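Local atomic coordinates of glycoside hydrolase family 16 protein (PDB entry 6T2N), a protein that probably cleaves internal beta-galactosidic linkages in mucin O-glycans as an endo-acting glycanase of glycoside hydrolase family 16, helping a gut bacterium to begin mucin breakdown. Residues 209-214 with 251-256. Numbering follows the deposited sequence.
Sequences ASRGGT and NTTNYA
Arg211 reaches from the start of its strand to Thr252 and presents two guanidinium nitrogens to a single residue, an instructive case of how one long side chain can tie an edge strand to a distant loop. NH1 of Arg211 donates to OG1 of Thr252 over 3.1 Å. The bond is fairly straight, with an N-H...O angle of 157°, and the hydroxyl oxygen sits only 14° out of the guanidinium plane. The carbonyl oxygen of Thr252 lies in that plane, at the edge of the group, where NH2 turns toward it; at 3.4 Å between Arg211 NH2 and Thr252 O this second bond is weak. The first bond, with some help from the weak second one, should favour one rotation of the guanidinium. The reach comes from the aliphatic chain, which runs extended from CG to NE. Thr252 OG1 is set between its own backbone N and carbonyl carbon (chi1 74°) and also bonds to Asp249 O, so this hydroxyl links the arginine to the end of the preceding strand.

Thr253 meets the group differently, through a methyl laid over one guanidinium face, with CG2 3.6 Å from Arg211 NH2. Its hydroxyl is engaged instead by Asn261 ND2, farther along the same loop.

Arg211 opens strand 211-216, which pairs antiparallel with strand 192-198, its backbone bonds including Arg211 with Phe197 and Gly213 with Ser195. Its side chain also touches Lys246 and Ile248. The contact thus joins the two stacked sheets of the family 16 beta-sandwich at their periphery, between strand 211-216 of one and the loop that leaves strand 243-249 of the other.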
loop_
_atom_site.group_PDB
_atom_site.type_symbol
_atom_site.label_atom_id
_atom_site.label_comp_id
_atom_site.label_asym_id
_atom_site.label_seq_id
_atom_site.Cartn_x
_atom_site.Cartn_y
_atom_site.Cartn_z
ATOM N N ALA A 209 5.696 11.528 -12.324
ATOM C CA ALA A 209 6.877 12.289 -11.864
ATOM C C ALA A 209 7.100 11.827 -10.442
ATOM O O ALA A 209 6.710 12.534 -9.523
ATOM C CB ALA A 209 6.677 13.791 -11.939
ATOM N N SER A 210 7.605 10.623 -10.288
ATOM C CA SER A 210 7.700 9.979 -8.963
ATOM C C SER A 210 8.954 10.514 -8.273
ATOM O O SER A 210 9.857 11.018 -8.953
ATOM C CB SER A 210 7.686 8.484 -9.092
ATOM O OG SER A 210 8.961 8.035 -9.528
ATOM N N ARG A 211 8.950 10.478 -6.955
ATOM C CA ARG A 211 10.101 10.781 -6.075
ATOM C C ARG A 211 10.172 9.647 -5.066
ATOM O O ARG A 211 9.103 9.306 -4.529
ATOM C CB ARG A 211 9.849 12.125 -5.401
ATOM C CG ARG A 211 9.011 13.085 -6.239
ATOM C CD ARG A 211 9.153 14.493 -5.698
ATOM N NE ARG A 211 8.199 15.402 -6.308
ATOM C CZ ARG A 211 7.961 16.650 -5.892
ATOM N NH1 ARG A 211 8.649 17.147 -4.879
ATOM N NH2 ARG A 211 7.057 17.411 -6.495
ATOM N N GLY A 212 11.327 9.009 -4.896
ATOM C CA GLY A 212 11.434 7.869 -3.972
ATOM C C GLY A 212 12.808 7.791 -3.373
ATOM O O GLY A 212 13.734 8.232 -3.989
ATOM N N GLY A 213 12.930 7.261 -2.174
ATOM C CA GLY A 213 14.232 6.930 -1.576
ATOM C C GLY A 213 14.270 5.466 -1.223
ATOM O O GLY A 213 13.325 4.766 -1.570
ATOM N N THR A 214 15.348 5.047 -0.584
ATOM C CA THR A 214 15.689 3.650 -0.261
ATOM C C THR A 214 16.413 3.646 1.087
ATOM O O THR A 214 17.212 4.553 1.321
ATOM C CB THR A 214 16.568 3.045 -1.367
ATOM O OG1 THR A 214 17.971 3.068 -1.051
ATOM C CG2 THR A 214 16.385 3.756 -2.680
ATOM N N ASN A 251 4.454 21.939 -0.628
ATOM C CA ASN A 251 4.464 23.292 -1.307
ATOM C C ASN A 251 5.105 23.249 -2.744
ATOM O O ASN A 251 4.827 23.997 -3.580
ATOM C CB ASN A 251 5.110 24.501 -0.498
ATOM C CG ASN A 251 4.161 24.609 0.881
ATOM O OD1 ASN A 251 4.515 24.234 2.001
ATOM N ND2 ASN A 251 3.002 25.111 0.853
ATOM N N THR A 252 5.694 22.010 -3.056
ATOM C CA THR A 252 6.280 21.633 -4.384
ATOM C C THR A 252 5.381 20.655 -5.191
ATOM O O THR A 252 5.601 20.512 -6.423
ATOM C CB THR A 252 7.671 21.015 -4.222
ATOM O OG1 THR A 252 7.369 19.712 -3.717
ATOM C CG2 THR A 252 8.604 21.805 -3.324
ATOM N N THR A 253 4.366 20.047 -4.576
ATOM C CA THR A 253 3.391 19.195 -5.315
ATOM C C THR A 253 2.094 19.973 -5.591
ATOM O O THR A 253 1.042 19.317 -5.676
ATOM C CB THR A 253 3.094 17.895 -4.563
ATOM O OG1 THR A 253 2.266 18.069 -3.403
ATOM C CG2 THR A 253 4.376 17.243 -4.104
ATOM N N ASN A 254 2.157 21.294 -5.783
ATOM C CA ASN A 254 0.999 22.090 -6.263
ATOM C C ASN A 254 0.848 21.729 -7.776
ATOM O O ASN A 254 1.978 21.749 -8.578
ATOM C CB ASN A 254 1.191 23.611 -5.965
ATOM C CG ASN A 254 0.617 24.102 -4.598
ATOM O OD1 ASN A 254 -0.465 23.514 -4.249
ATOM N ND2 ASN A 254 1.236 24.640 -3.742
ATOM N N TYR A 255 -0.405 21.600 -8.232
ATOM C CA TYR A 255 -0.665 21.360 -9.680
ATOM C C TYR A 255 -1.003 22.705 -10.296
ATOM O O TYR A 255 -1.617 23.461 -9.561
ATOM C CB TYR A 255 -1.831 20.389 -9.934
ATOM C CG TYR A 255 -1.561 18.912 -9.752
ATOM C CD1 TYR A 255 -0.315 18.356 -9.994
ATOM C CD2 TYR A 255 -2.592 18.062 -9.396
ATOM C CE1 TYR A 255 -0.095 17.000 -9.863
ATOM C CE2 TYR A 255 -2.382 16.704 -9.214
ATOM C CZ TYR A 255 -1.132 16.174 -9.468
ATOM O OH TYR A 255 -0.912 14.855 -9.321
ATOM N N ALA A 256 -0.735 22.872 -11.597
ATOM C CA ALA A 256 -0.859 24.110 -12.412
ATOM C C ALA A 256 -2.294 24.619 -12.430
ATOM O O ALA A 256 -3.231 23.746 -12.314
ATOM C CB ALA A 256 -0.392 23.857 -13.823
#